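Local coordinates for erythrocyte membrane protein 1 (Plasmodium falciparum, PDB 2XU0) that probably binds host cell-surface receptors, this N-terminal NTS-DBL1 region being the part of the membrane-spanning adhesin implicated in rosetting of infected red cells, at residues N260-W265 with G300-Y305; Y274-F279 with G293-N298; I329-V334 with S464-T469. The protein carries 10 engineered substitutions. All blocks are in the same frame, centred on the assembly; numbering follows the deposited sequence.

Interaction 1: N260-W265 with G300-Y305; sequences NREQIW and GAPPTY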
ATOM      1  N   ASN A 260       2.976  17.132 -14.813  1.00 34.72           N
ATOM      2  CA  ASN A 260       4.335  16.817 -14.401  1.00 34.81           C
ATOM      3  C   ASN A 260       4.570  15.412 -13.922  1.00 38.12           C
ATOM      4  O   ASN A 260       5.706  15.091 -13.581  1.00 39.22           O
ATOM      5  CB  ASN A 260       4.797  17.835 -13.346  1.00 39.44           C
ATOM      6  CG  ASN A 260       4.863  19.241 -13.887  1.00 50.13           C
ATOM      7  OD1 ASN A 260       5.814  19.617 -14.564  1.00 46.93           O
ATOM      8  ND2 ASN A 260       3.810  20.001 -13.696  1.00 37.17           N
ATOM      9  N   ARG A 261       3.524  14.567 -13.866  1.00 34.26           N
ATOM     10  CA  ARG A 261       3.643  13.200 -13.325  1.00 33.87           C
ATOM     11  C   ARG A 261       4.727  12.344 -13.963  1.00 35.47           C
ATOM     12  O   ARG A 261       5.340  11.542 -13.277  1.00 34.09           O
ATOM     13  CB  ARG A 261       2.283  12.469 -13.280  1.00 34.62           C
ATOM     14  CG  ARG A 261       1.718  12.102 -14.656  1.00 38.77           C
ATOM     15  CD  ARG A 261       0.304  11.555 -14.573  1.00 33.03           C
ATOM     16  NE  ARG A 261       0.243  10.218 -13.975  1.00 25.98           N
ATOM     17  CZ  ARG A 261       0.347   9.081 -14.648  1.00 33.92           C
ATOM     18  NH1 ARG A 261       0.553   9.096 -15.961  1.00 32.51           N
ATOM     19  NH2 ARG A 261       0.239   7.924 -14.020  1.00 23.98           N
ATOM     20  N   GLU A 262       4.977  12.535 -15.270  1.00 33.53           N
ATOM     21  CA  GLU A 262       5.974  11.774 -16.008  1.00 33.00           C
ATOM     22  C   GLU A 262       7.388  11.999 -15.486  1.00 34.34           C
ATOM     23  O   GLU A 262       8.072  11.019 -15.242  1.00 33.65           O
ATOM     24  CB  GLU A 262       5.869  12.064 -17.503  1.00 34.97           C
ATOM     25  CG  GLU A 262       6.843  11.230 -18.308  1.00 43.72           C
ATOM     26  CD  GLU A 262       6.872  11.588 -19.778  1.00 65.28           C
ATOM     27  OE1 GLU A 262       7.969  11.912 -20.286  1.00 74.67           O
ATOM     28  OE2 GLU A 262       5.801  11.532 -20.424  1.00 50.84           O
ATOM     29  N   GLN A 263       7.818  13.265 -15.314  1.00 33.42           N
ATOM     30  CA  GLN A 263       9.143  13.643 -14.763  1.00 35.02           C
ATOM     31  C   GLN A 263       9.238  13.197 -13.307  1.00 38.67           C
ATOM     32  O   GLN A 263      10.277  12.667 -12.881  1.00 39.94           O
ATOM     33  CB  GLN A 263       9.349  15.164 -14.779  1.00 37.44           C
ATOM     34  CG  GLN A 263       9.050  15.871 -16.076  1.00 52.09           C
ATOM     35  CD  GLN A 263       9.293  17.346 -15.925  1.00 67.26           C
ATOM     36  OE1 GLN A 263      10.435  17.794 -15.759  1.00 61.96           O
ATOM     37  NE2 GLN A 263       8.215  18.130 -15.961  1.00 57.37           N
ATOM     38  N   ILE A 264       8.141  13.376 -12.542  1.00 33.60           N
ATOM     39  CA  ILE A 264       8.085  12.931 -11.144  1.00 31.85           C
ATOM     40  C   ILE A 264       8.371  11.409 -11.062  1.00 35.37           C
ATOM     41  O   ILE A 264       9.198  10.985 -10.245  1.00 36.20           O
ATOM     42  CB  ILE A 264       6.766  13.384 -10.441  1.00 34.73           C
ATOM     43  CG1 ILE A 264       6.775  14.937 -10.248  1.00 36.10           C
ATOM     44  CG2 ILE A 264       6.584  12.661  -9.055  1.00 32.67           C
ATOM     45  CD1 ILE A 264       5.353  15.704 -10.329  1.00 37.33           C
ATOM     46  N   TRP A 265       7.744  10.604 -11.954  1.00 30.69           N
ATOM     47  CA  TRP A 265       7.972   9.141 -11.989  1.00 28.70           C
ATOM     48  C   TRP A 265       9.440   8.850 -12.312  1.00 33.54           C
ATOM     49  O   TRP A 265       9.990   7.888 -11.775  1.00 32.91           O
ATOM     50  CB  TRP A 265       7.080   8.460 -13.039  1.00 26.52           C
ATOM     51  CG  TRP A 265       7.294   6.956 -13.112  1.00 26.31           C
ATOM     52  CD1 TRP A 265       7.990   6.272 -14.063  1.00 28.78           C
ATOM     53  CD2 TRP A 265       6.890   5.985 -12.137  1.00 25.61           C
ATOM     54  NE1 TRP A 265       8.081   4.945 -13.722  1.00 28.05           N
ATOM     55  CE2 TRP A 265       7.360   4.732 -12.575  1.00 28.76           C
ATOM     56  CE3 TRP A 265       6.145   6.051 -10.942  1.00 26.25           C
ATOM     57  CZ2 TRP A 265       7.138   3.560 -11.851  1.00 28.33           C
ATOM     58  CZ3 TRP A 265       5.931   4.890 -10.223  1.00 26.48           C
ATOM     59  CH2 TRP A 265       6.384   3.658 -10.693  1.00 27.30           C
ATOM     60  N   GLY A 300       9.416   7.369 -20.480  1.00 42.59           N
ATOM     61  CA  GLY A 300       8.393   8.396 -20.619  1.00 42.49           C
ATOM     62  C   GLY A 300       7.199   8.082 -19.735  1.00 46.21           C
ATOM     63  O   GLY A 300       7.362   7.995 -18.512  1.00 46.48           O
ATOM     64  N   ALA A 301       5.995   7.888 -20.350  1.00 40.76           N
ATOM     65  CA  ALA A 301       4.728   7.637 -19.651  1.00 40.11           C
ATOM     66  C   ALA A 301       4.820   6.595 -18.546  1.00 37.40           C
ATOM     67  O   ALA A 301       5.211   5.463 -18.809  1.00 35.92           O
ATOM     68  CB  ALA A 301       3.628   7.256 -20.640  1.00 41.31           C
ATOM     69  N   PRO A 302       4.461   6.949 -17.292  1.00 31.76           N
ATOM     70  CA  PRO A 302       4.555   5.965 -16.198  1.00 30.03           C
ATOM     71  C   PRO A 302       3.817   4.658 -16.501  1.00 34.30           C
ATOM     72  O   PRO A 302       2.780   4.670 -17.170  1.00 34.07           O
ATOM     73  CB  PRO A 302       3.955   6.714 -15.006  1.00 31.47           C
ATOM     74  CG  PRO A 302       4.191   8.140 -15.304  1.00 35.24           C
ATOM     75  CD  PRO A 302       4.064   8.280 -16.793  1.00 31.73           C
ATOM     76  N   PRO A 303       4.291   3.499 -16.027  1.00 32.33           N
ATOM     77  CA  PRO A 303       3.545   2.257 -16.321  1.00 32.48           C
ATOM     78  C   PRO A 303       2.356   2.074 -15.374  1.00 33.83           C
ATOM     79  O   PRO A 303       1.625   1.104 -15.500  1.00 31.47           O
ATOM     80  CB  PRO A 303       4.600   1.160 -16.137  1.00 33.45           C
ATOM     81  CG  PRO A 303       5.563   1.738 -15.140  1.00 36.62           C
ATOM     82  CD  PRO A 303       5.451   3.237 -15.151  1.00 32.45           C
ATOM     83  N   THR A 304       2.207   2.988 -14.400  1.00 29.61           N
ATOM     84  CA  THR A 304       1.167   2.908 -13.383  1.00 29.19           C
ATOM     85  C   THR A 304       0.143   4.018 -13.527  1.00 32.47           C
ATOM     86  O   THR A 304       0.447   5.133 -13.986  1.00 30.41           O
ATOM     87  CB  THR A 304       1.778   2.842 -11.925  1.00 36.91           C
ATOM     88  OG1 THR A 304       0.711   2.723 -10.982  1.00 39.47           O
ATOM     89  CG2 THR A 304       2.567   4.093 -11.542  1.00 30.61           C
ATOM     90  N   TYR A 305      -1.055   3.715 -13.027  1.00 30.38           N
ATOM     91  CA  TYR A 305      -2.198   4.621 -12.943  1.00 29.91           C
ATOM     92  C   TYR A 305      -2.777   4.597 -11.522  1.00 33.32           C
ATOM     93  O   TYR A 305      -3.913   4.995 -11.321  1.00 33.73           O
ATOM     94  CB  TYR A 305      -3.238   4.265 -14.003  1.00 30.02           C
ATOM     95  CG  TYR A 305      -2.649   4.311 -15.403  1.00 31.52           C
ATOM     96  CD1 TYR A 305      -2.579   5.510 -16.118  1.00 31.67           C
ATOM     97  CD2 TYR A 305      -2.106   3.168 -15.988  1.00 32.17           C
ATOM     98  CE1 TYR A 305      -2.041   5.549 -17.412  1.00 31.85           C
ATOM     99  CE2 TYR A 305      -1.551   3.205 -17.270  1.00 33.08           C
ATOM    100  CZ  TYR A 305      -1.573   4.381 -17.996  1.00 39.43           C
ATOM    101  OH  TYR A 305      -1.034   4.374 -19.259  1.00 47.19           O
TER
HETATM  102  O   HOH W   1       1.034   6.765 -17.467  1.00 43.59           O
HETATM  103  O   HOH W   2       8.862   8.680 -16.358  1.00 39.63           O
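Arg261 and Trp265, one turn apart on helix 249-268 of the Duffy binding domain, meet Pro302 and Thr304 of the irregular segment 300-305. Arg261 NH2 donates to Thr304 O at 2.8 Å; the carbonyl oxygen lies almost in the guanidinium plane, although the N-H...O angle is only 133°. A water accepts from Arg261 NH1 and donates to Pro302 O, and a second water donates to both Glu262 O and Gly300 O. Asp307 forms a salt bridge with Arg261 NE. Arginine suits this place because its planar guanidinium can serve Thr304 O, a water and Asp307 at once. Pro302 CG lies over one guanidinium face, 3.7 Å above the plane.

The apolar contacts centre on Trp265, whose chi1 of 180° sets CG anti to the backbone N and 3.8 Å from Pro302 CB. That CB sits over the five-membered ring, 4.1 Å from its centroid, in a CH-pi contact. Thr304 CG2 makes a second, off-centre one with the six-membered ring, while Thr304 OG1 bonds to Glu27. Proline suits this face: its ring presents CH groups and its nitrogen has no N-H to satisfy. Pro303 CD comes within 3.4 Å of Trp265 NE1, whose N-H is given to Cys295 O.

Interaction 2: Y274-F279 with G293-N298; sequences YYADYF and GKCGHN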
ATOM      1  N   TYR A 274      18.115  -1.957 -12.099  1.00 45.10           N
ATOM      2  CA  TYR A 274      18.008  -2.184 -13.545  1.00 44.94           C
ATOM      3  C   TYR A 274      17.052  -3.321 -13.866  1.00 45.44           C
ATOM      4  O   TYR A 274      16.202  -3.169 -14.726  1.00 45.75           O
ATOM      5  CB  TYR A 274      19.373  -2.433 -14.219  1.00 47.28           C
ATOM      6  CG  TYR A 274      19.230  -2.587 -15.720  1.00 50.65           C
ATOM      7  CD1 TYR A 274      19.015  -1.477 -16.537  1.00 52.36           C
ATOM      8  CD2 TYR A 274      19.214  -3.849 -16.315  1.00 52.08           C
ATOM      9  CE1 TYR A 274      18.846  -1.614 -17.913  1.00 54.31           C
ATOM     10  CE2 TYR A 274      19.045  -3.999 -17.692  1.00 53.39           C
ATOM     11  CZ  TYR A 274      18.874  -2.877 -18.488  1.00 63.01           C
ATOM     12  OH  TYR A 274      18.707  -3.014 -19.845  1.00 67.13           O
ATOM     13  N   TYR A 275      17.183  -4.439 -13.174  1.00 41.07           N
ATOM     14  CA  TYR A 275      16.350  -5.604 -13.396  1.00 41.13           C
ATOM     15  C   TYR A 275      15.118  -5.555 -12.495  1.00 43.19           C
ATOM     16  O   TYR A 275      14.987  -6.291 -11.512  1.00 41.88           O
ATOM     17  CB  TYR A 275      17.182  -6.886 -13.260  1.00 43.43           C
ATOM     18  CG  TYR A 275      18.324  -6.958 -14.262  1.00 47.43           C
ATOM     19  CD1 TYR A 275      18.101  -7.368 -15.577  1.00 50.08           C
ATOM     20  CD2 TYR A 275      19.638  -6.674 -13.880  1.00 48.45           C
ATOM     21  CE1 TYR A 275      19.149  -7.466 -16.496  1.00 52.01           C
ATOM     22  CE2 TYR A 275      20.696  -6.756 -14.795  1.00 49.38           C
ATOM     23  CZ  TYR A 275      20.446  -7.152 -16.102  1.00 58.30           C
ATOM     24  OH  TYR A 275      21.474  -7.243 -17.018  1.00 56.55           O
ATOM     25  N   ALA A 276      14.247  -4.597 -12.808  1.00 39.95           N
ATOM     26  CA  ALA A 276      12.976  -4.351 -12.113  1.00 38.12           C
ATOM     27  C   ALA A 276      12.047  -3.648 -13.078  1.00 39.68           C
ATOM     28  O   ALA A 276      12.396  -2.622 -13.666  1.00 39.24           O
ATOM     29  CB  ALA A 276      13.189  -3.512 -10.861  1.00 38.12           C
ATOM     30  N   ASP A 277      10.874  -4.218 -13.275  1.00 34.94           N
ATOM     31  CA  ASP A 277       9.899  -3.612 -14.182  1.00 34.88           C
ATOM     32  C   ASP A 277       8.512  -3.684 -13.578  1.00 37.47           C
ATOM     33  O   ASP A 277       8.244  -4.582 -12.774  1.00 36.51           O
ATOM     34  CB  ASP A 277       9.924  -4.308 -15.568  1.00 36.87           C
ATOM     35  CG  ASP A 277      11.162  -3.958 -16.368  1.00 42.28           C
ATOM     36  OD1 ASP A 277      11.178  -2.869 -16.992  1.00 39.39           O
ATOM     37  OD2 ASP A 277      12.161  -4.704 -16.264  1.00 46.91           O
ATOM     38  N   TYR A 278       7.637  -2.740 -13.945  1.00 34.99           N
ATOM     39  CA  TYR A 278       6.261  -2.766 -13.431  1.00 34.41           C
ATOM     40  C   TYR A 278       5.414  -3.674 -14.315  1.00 39.79           C
ATOM     41  O   TYR A 278       5.438  -3.542 -15.543  1.00 38.74           O
ATOM     42  CB  TYR A 278       5.659  -1.351 -13.401  1.00 33.59           C
ATOM     43  CG  TYR A 278       4.354  -1.274 -12.630  1.00 31.60           C
ATOM     44  CD1 TYR A 278       4.332  -1.421 -11.246  1.00 34.05           C
ATOM     45  CD2 TYR A 278       3.147  -1.048 -13.282  1.00 30.34           C
ATOM     46  CE1 TYR A 278       3.139  -1.376 -10.534  1.00 36.33           C
ATOM     47  CE2 TYR A 278       1.949  -0.942 -12.569  1.00 30.95           C
ATOM     48  CZ  TYR A 278       1.955  -1.105 -11.190  1.00 39.07           C
ATOM     49  OH  TYR A 278       0.796  -1.110 -10.457  1.00 40.69           O
ATOM     50  N   PHE A 279       4.664  -4.579 -13.700  1.00 34.87           N
ATOM     51  CA  PHE A 279       3.804  -5.466 -14.466  1.00 34.44           C
ATOM     52  C   PHE A 279       2.375  -5.329 -13.998  1.00 36.01           C
ATOM     53  O   PHE A 279       2.116  -5.291 -12.789  1.00 34.28           O
ATOM     54  CB  PHE A 279       4.229  -6.944 -14.305  1.00 36.62           C
ATOM     55  CG  PHE A 279       5.604  -7.322 -14.798  1.00 39.54           C
ATOM     56  CD1 PHE A 279       5.766  -8.020 -15.987  1.00 43.13           C
ATOM     57  CD2 PHE A 279       6.736  -7.041 -14.036  1.00 41.99           C
ATOM     58  CE1 PHE A 279       7.036  -8.428 -16.408  1.00 44.25           C
ATOM     59  CE2 PHE A 279       8.010  -7.432 -14.470  1.00 45.59           C
ATOM     60  CZ  PHE A 279       8.151  -8.118 -15.658  1.00 43.84           C
ATOM     61  N   GLY A 293      13.725  -1.688 -17.850  1.00 38.84           N
ATOM     62  CA  GLY A 293      14.166  -1.784 -16.467  1.00 37.21           C
ATOM     63  C   GLY A 293      14.023  -0.497 -15.684  1.00 38.07           C
ATOM     64  O   GLY A 293      13.459   0.495 -16.168  1.00 33.39           O
ATOM     65  N   LYS A 294      14.521  -0.515 -14.438  1.00 36.50           N
ATOM     66  CA  LYS A 294      14.405   0.656 -13.554  1.00 36.71           C
ATOM     67  C   LYS A 294      12.914   1.127 -13.415  1.00 39.01           C
ATOM     68  O   LYS A 294      12.641   2.332 -13.305  1.00 40.42           O
ATOM     69  CB  LYS A 294      15.334   1.796 -14.041  1.00 39.16           C
ATOM     70  CG  LYS A 294      16.835   1.444 -14.076  1.00 41.37           C
ATOM     71  CD  LYS A 294      17.680   2.683 -14.382  1.00 39.13           C
ATOM     72  CE  LYS A 294      17.680   3.758 -13.309  1.00 42.59           C
ATOM     73  NZ  LYS A 294      18.074   3.220 -11.984  1.00 48.70           N
ATOM     74  N   CYS A 295      11.961   0.169 -13.508  1.00 32.21           N
ATOM     75  CA  CYS A 295      10.510   0.409 -13.397  1.00 33.09           C
ATOM     76  C   CYS A 295       9.986   1.415 -14.430  1.00 37.71           C
ATOM     77  O   CYS A 295       9.037   2.153 -14.129  1.00 37.35           O
ATOM     78  CB  CYS A 295      10.122   0.827 -11.974  1.00 32.92           C
ATOM     79  SG  CYS A 295      10.804  -0.208 -10.663  1.00 36.16           S
ATOM     80  N   GLY A 296      10.599   1.446 -15.626  1.00 32.67           N
ATOM     81  CA  GLY A 296      10.206   2.372 -16.681  1.00 31.15           C
ATOM     82  C   GLY A 296      10.808   3.755 -16.597  1.00 36.10           C
ATOM     83  O   GLY A 296      10.333   4.679 -17.267  1.00 36.19           O
ATOM     84  N   HIS A 297      11.881   3.905 -15.803  1.00 36.19           N
ATOM     85  CA  HIS A 297      12.626   5.158 -15.611  1.00 37.84           C
ATOM     86  C   HIS A 297      12.997   5.826 -16.938  1.00 43.65           C
ATOM     87  O   HIS A 297      12.972   7.061 -17.045  1.00 44.74           O
ATOM     88  CB  HIS A 297      13.913   4.879 -14.789  1.00 39.55           C
ATOM     89  CG  HIS A 297      14.822   6.061 -14.612  1.00 43.64           C
ATOM     90  ND1 HIS A 297      14.487   7.112 -13.784  1.00 45.65           N
ATOM     91  CD2 HIS A 297      16.008   6.337 -15.211  1.00 46.08           C
ATOM     92  CE1 HIS A 297      15.483   7.985 -13.889  1.00 45.59           C
ATOM     93  NE2 HIS A 297      16.423   7.553 -14.732  1.00 45.95           N
ATOM     94  N   ASN A 298      13.354   5.027 -17.941  1.00 40.68           N
ATOM     95  CA  ASN A 298      13.824   5.592 -19.222  1.00 41.58           C
ATOM     96  C   ASN A 298      12.772   5.661 -20.312  1.00 44.61           C
ATOM     97  O   ASN A 298      13.127   6.013 -21.428  1.00 45.67           O
ATOM     98  CB  ASN A 298      15.041   4.766 -19.740  1.00 46.07           C
ATOM     99  CG  ASN A 298      16.159   4.533 -18.747  1.00 60.62           C
ATOM    100  OD1 ASN A 298      16.362   3.411 -18.252  1.00 57.63           O
ATOM    101  ND2 ASN A 298      16.915   5.580 -18.451  1.00 48.74           N
TER
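Asp277 reaches over to Gly293 while the backbones of the two loops join directly beside it. Its CB stands back, 5.0 Å from Gly293 CA. Chi1 of -73° sets CG anti to the carbonyl carbon, and CG then approaches to 3.7 Å of that same Gly293 CA. At the tip, OD1 accepts from Gly293 N at 2.9 Å through its syn lone pair and takes a second bond from Ser290 OG; OD2 lies 3.5 Å from Gly293 CA. A short acidic side chain with two acceptor oxygens is well matched to this buried backbone N-H.

Two backbone bonds complete the junction. Cys295 N donates to Ala276 O at 2.8 Å with a nearly straight angle of 164°, and Lys294 N donates to Tyr274 O at 3.2 Å. Tyr274 O also receives a weak bond from Ala276 N, closing an inverse gamma turn centred on Tyr275. Gly293 CA passes only 3.0 Å from Tyr274 O, where a CB would clash, and its positive phi also favours glycine. Lys294 NZ bonds to Ala272 O, Cys270 O and Asn74 OD1.

The methyl of Ala276 packs 4.1 Å from Cys295 SG. The two loops flank the open end of the beta-hairpin of strands 279-281 and 287-289 in the Duffy binding domain, tied to helix 186-204 by the Cys189-Cys295 disulfide.

Interaction 3: I329-V334 with S464-T469; sequences IKIDKV and SEYCKT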
ATOM      1  N   ILE A 329       5.571 -14.774   7.321  1.00 39.15           N
ATOM      2  CA  ILE A 329       6.761 -14.628   8.159  1.00 39.87           C
ATOM      3  C   ILE A 329       6.478 -15.048   9.614  1.00 45.79           C
ATOM      4  O   ILE A 329       7.285 -15.770  10.223  1.00 46.50           O
ATOM      5  CB  ILE A 329       7.304 -13.191   8.085  1.00 43.02           C
ATOM      6  CG1 ILE A 329       7.883 -12.884   6.673  1.00 41.94           C
ATOM      7  CG2 ILE A 329       8.333 -12.924   9.219  1.00 44.46           C
ATOM      8  CD1 ILE A 329       8.104 -11.389   6.401  1.00 38.83           C
ATOM      9  N   LYS A 330       5.328 -14.611  10.155  1.00 41.03           N
ATOM     10  CA  LYS A 330       4.952 -14.901  11.533  1.00 39.62           C
ATOM     11  C   LYS A 330       4.607 -16.360  11.748  1.00 43.93           C
ATOM     12  O   LYS A 330       5.001 -16.897  12.772  1.00 44.66           O
ATOM     13  CB  LYS A 330       3.843 -13.964  12.025  1.00 40.04           C
ATOM     14  CG  LYS A 330       4.261 -12.529  11.966  1.00 32.73           C
ATOM     15  CD  LYS A 330       3.428 -11.645  12.843  1.00 34.38           C
ATOM     16  CE  LYS A 330       4.019 -10.256  12.835  1.00 31.41           C
ATOM     17  NZ  LYS A 330       4.855  -9.983  14.028  1.00 37.47           N
ATOM     18  N   ILE A 331       3.928 -17.017  10.786  1.00 41.29           N
ATOM     19  CA  ILE A 331       3.577 -18.443  10.884  1.00 42.25           C
ATOM     20  C   ILE A 331       4.847 -19.316  10.966  1.00 48.13           C
ATOM     21  O   ILE A 331       4.888 -20.260  11.756  1.00 45.72           O
ATOM     22  CB  ILE A 331       2.616 -18.887   9.751  1.00 45.49           C
ATOM     23  CG1 ILE A 331       1.199 -18.297   9.924  1.00 46.63           C
ATOM     24  CG2 ILE A 331       2.591 -20.428   9.537  1.00 45.95           C
ATOM     25  CD1 ILE A 331       0.384 -18.839  11.041  1.00 60.00           C
ATOM     26  N   ASP A 332       5.868 -18.974  10.151  1.00 47.99           N
ATOM     27  CA  ASP A 332       7.171 -19.644  10.103  1.00 49.38           C
ATOM     28  C   ASP A 332       7.905 -19.588  11.441  1.00 52.04           C
ATOM     29  O   ASP A 332       8.477 -20.602  11.850  1.00 52.18           O
ATOM     30  CB  ASP A 332       8.038 -19.095   8.954  1.00 52.06           C
ATOM     31  CG  ASP A 332       7.571 -19.528   7.576  1.00 71.33           C
ATOM     32  OD1 ASP A 332       7.894 -18.822   6.593  1.00 75.22           O
ATOM     33  OD2 ASP A 332       6.882 -20.578   7.477  1.00 77.06           O
ATOM     34  N   LYS A 333       7.831 -18.435  12.145  1.00 46.39           N
ATOM     35  CA  LYS A 333       8.444 -18.266  13.464  1.00 46.08           C
ATOM     36  C   LYS A 333       7.685 -19.076  14.509  1.00 50.16           C
ATOM     37  O   LYS A 333       8.299 -19.631  15.429  1.00 50.14           O
ATOM     38  CB  LYS A 333       8.524 -16.780  13.858  1.00 49.47           C
ATOM     39  CG  LYS A 333       9.871 -16.366  14.436  1.00 69.96           C
ATOM     40  CD  LYS A 333       9.988 -16.657  15.936  1.00 83.46           C
ATOM     41  CE  LYS A 333      11.352 -16.329  16.504  1.00 92.59           C
ATOM     42  NZ  LYS A 333      12.345 -17.397  16.227  1.00 99.49           N
ATOM     43  N   VAL A 334       6.351 -19.166  14.362  1.00 45.90           N
ATOM     44  CA  VAL A 334       5.511 -19.971  15.260  1.00 45.63           C
ATOM     45  C   VAL A 334       5.836 -21.459  15.034  1.00 48.93           C
ATOM     46  O   VAL A 334       6.039 -22.199  16.006  1.00 48.09           O
ATOM     47  CB  VAL A 334       4.000 -19.659  15.082  1.00 49.03           C
ATOM     48  CG1 VAL A 334       3.121 -20.743  15.697  1.00 48.49           C
ATOM     49  CG2 VAL A 334       3.661 -18.285  15.654  1.00 48.60           C
ATOM     50  N   SER A 464      -2.859 -20.035  14.689  1.00 42.19           N
ATOM     51  CA  SER A 464      -2.074 -20.881  13.781  1.00 42.34           C
ATOM     52  C   SER A 464      -2.412 -22.350  14.070  1.00 46.62           C
ATOM     53  O   SER A 464      -2.686 -22.697  15.222  1.00 45.77           O
ATOM     54  CB  SER A 464      -0.578 -20.682  14.027  1.00 45.27           C
ATOM     55  OG  SER A 464       0.166 -21.665  13.321  1.00 50.58           O
ATOM     56  N   GLU A 465      -2.351 -23.213  13.042  1.00 43.48           N
ATOM     57  CA  GLU A 465      -2.579 -24.657  13.197  1.00 42.89           C
ATOM     58  C   GLU A 465      -1.573 -25.278  14.189  1.00 43.78           C
ATOM     59  O   GLU A 465      -1.911 -26.233  14.870  1.00 43.67           O
ATOM     60  CB  GLU A 465      -2.535 -25.392  11.838  1.00 44.32           C
ATOM     61  CG  GLU A 465      -1.166 -25.454  11.169  1.00 55.46           C
ATOM     62  CD  GLU A 465      -1.034 -26.467  10.047  1.00 78.30           C
ATOM     63  OE1 GLU A 465      -1.326 -27.664  10.275  1.00 79.27           O
ATOM     64  OE2 GLU A 465      -0.597 -26.067   8.945  1.00 75.24           O
ATOM     65  N   TYR A 466      -0.357 -24.715  14.266  1.00 40.15           N
ATOM     66  CA  TYR A 466       0.728 -25.152  15.155  1.00 40.26           C
ATOM     67  C   TYR A 466       0.440 -24.866  16.626  1.00 45.75           C
ATOM     68  O   TYR A 466       1.113 -25.410  17.492  1.00 46.42           O
ATOM     69  CB  TYR A 466       2.074 -24.548  14.705  1.00 40.41           C
ATOM     70  CG  TYR A 466       2.367 -24.843  13.251  1.00 42.96           C
ATOM     71  CD1 TYR A 466       2.502 -26.156  12.799  1.00 45.73           C
ATOM     72  CD2 TYR A 466       2.414 -23.821  12.306  1.00 43.46           C
ATOM     73  CE1 TYR A 466       2.689 -26.444  11.447  1.00 45.89           C
ATOM     74  CE2 TYR A 466       2.616 -24.094  10.952  1.00 44.50           C
ATOM     75  CZ  TYR A 466       2.749 -25.410  10.527  1.00 50.73           C
ATOM     76  OH  TYR A 466       2.972 -25.696   9.200  1.00 49.42           O
ATOM     77  N   CYS A 467      -0.579 -24.042  16.895  1.00 43.62           N
ATOM     78  CA  CYS A 467      -1.016 -23.592  18.222  1.00 44.00           C
ATOM     79  C   CYS A 467      -2.216 -24.347  18.749  1.00 48.78           C
ATOM     80  O   CYS A 467      -2.593 -24.132  19.907  1.00 47.58           O
ATOM     81  CB  CYS A 467      -1.275 -22.086  18.210  1.00 43.75           C
ATOM     82  SG  CYS A 467       0.171 -21.112  17.750  1.00 47.85           S
ATOM     83  N   LYS A 468      -2.841 -25.217  17.919  1.00 45.39           N
ATOM     84  CA  LYS A 468      -4.022 -25.976  18.364  1.00 45.50           C
ATOM     85  C   LYS A 468      -3.679 -26.849  19.573  1.00 47.45           C
ATOM     86  O   LYS A 468      -2.492 -27.137  19.805  1.00 44.65           O
ATOM     87  CB  LYS A 468      -4.604 -26.843  17.230  1.00 48.02           C
ATOM     88  CG  LYS A 468      -5.273 -26.036  16.127  1.00 58.77           C
ATOM     89  CD  LYS A 468      -5.745 -26.929  14.990  1.00 68.54           C
ATOM     90  CE  LYS A 468      -6.693 -26.222  14.051  1.00 84.65           C
ATOM     91  NZ  LYS A 468      -5.998 -25.254  13.156  1.00 95.90           N
ATOM     92  N   THR A 469      -4.714 -27.238  20.362  1.00 44.83           N
ATOM     93  CA  THR A 469      -4.536 -28.124  21.521  1.00 44.91           C
ATOM     94  C   THR A 469      -4.020 -29.463  20.982  1.00 48.55           C
ATOM     95  O   THR A 469      -4.333 -29.808  19.844  1.00 45.77           O
ATOM     96  CB  THR A 469      -5.864 -28.326  22.289  1.00 51.67           C
ATOM     97  OG1 THR A 469      -6.854 -28.873  21.415  1.00 52.69           O
ATOM     98  CG2 THR A 469      -6.378 -27.051  22.934  1.00 50.04           C
TER
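Ile331 and Val334, three residues apart on helix 311-338, face a short 3-10 turn at 465-467, with the CA atoms of Ile331 and Ser464 6.8 Å apart and those of Val334 and Tyr466 7.1 Å apart. Side chains alone make the contact, by apolar packing.

Ile331 uses two branches. CD1 touches Ser464 OG at 3.6 Å, and CG2 meets the edge of the Tyr466 ring at CE2, 3.9 Å away and near the ring plane; the two side chains cross at about a right angle. Val334 works through CG1, which chi1 of 164° places anti to the backbone N; it packs 3.6 Å from Cys467 SG and also borders Ser464 OG and Tyr466 CB. Beta-branched residues suit this strip: Ile331 divides its methyls between two partners, while a single methyl of Val334 serves three.

Ser464 OG accepts from Tyr466 N at 3.2 Å in an ST turn, which gives the hydroxyl a partner among the methyls. The Tyr466 hydroxyl has a weak hydrogen bond to Lys335 NZ.

Tyr380 of helix 371-407 touches both Ile331 and Val334. A loop tied to that helix by the Cys377-Cys467 disulfide thus packs on helix 311-338, consistent with the disulfide-rich helical C-terminal subdomain of Duffy-binding-like domains.

How the interactions relate
Interactions 1 and 2 are neighbours, with centres about 12 Å apart, and both belong to the Duffy binding domain. Along the chain interaction 2 is nested within the loop that interaction 1 closes, so the hairpin of strands 279-281 and 287-289 is enclosed by both. They also touch: Tyr278 packs against Pro303 and Thr304, making the two contacts one continuous piece of structure. Interaction 3 comes later in sequence and touches neither, its nearest atoms about 20 Å from interaction 2; its centre lies about 42 Å from that of interaction 1, across the chain's centre. Helix 311-338 starts soon after segment 300-305 and carries 329-334, leading the chain to the C-terminal subdomain.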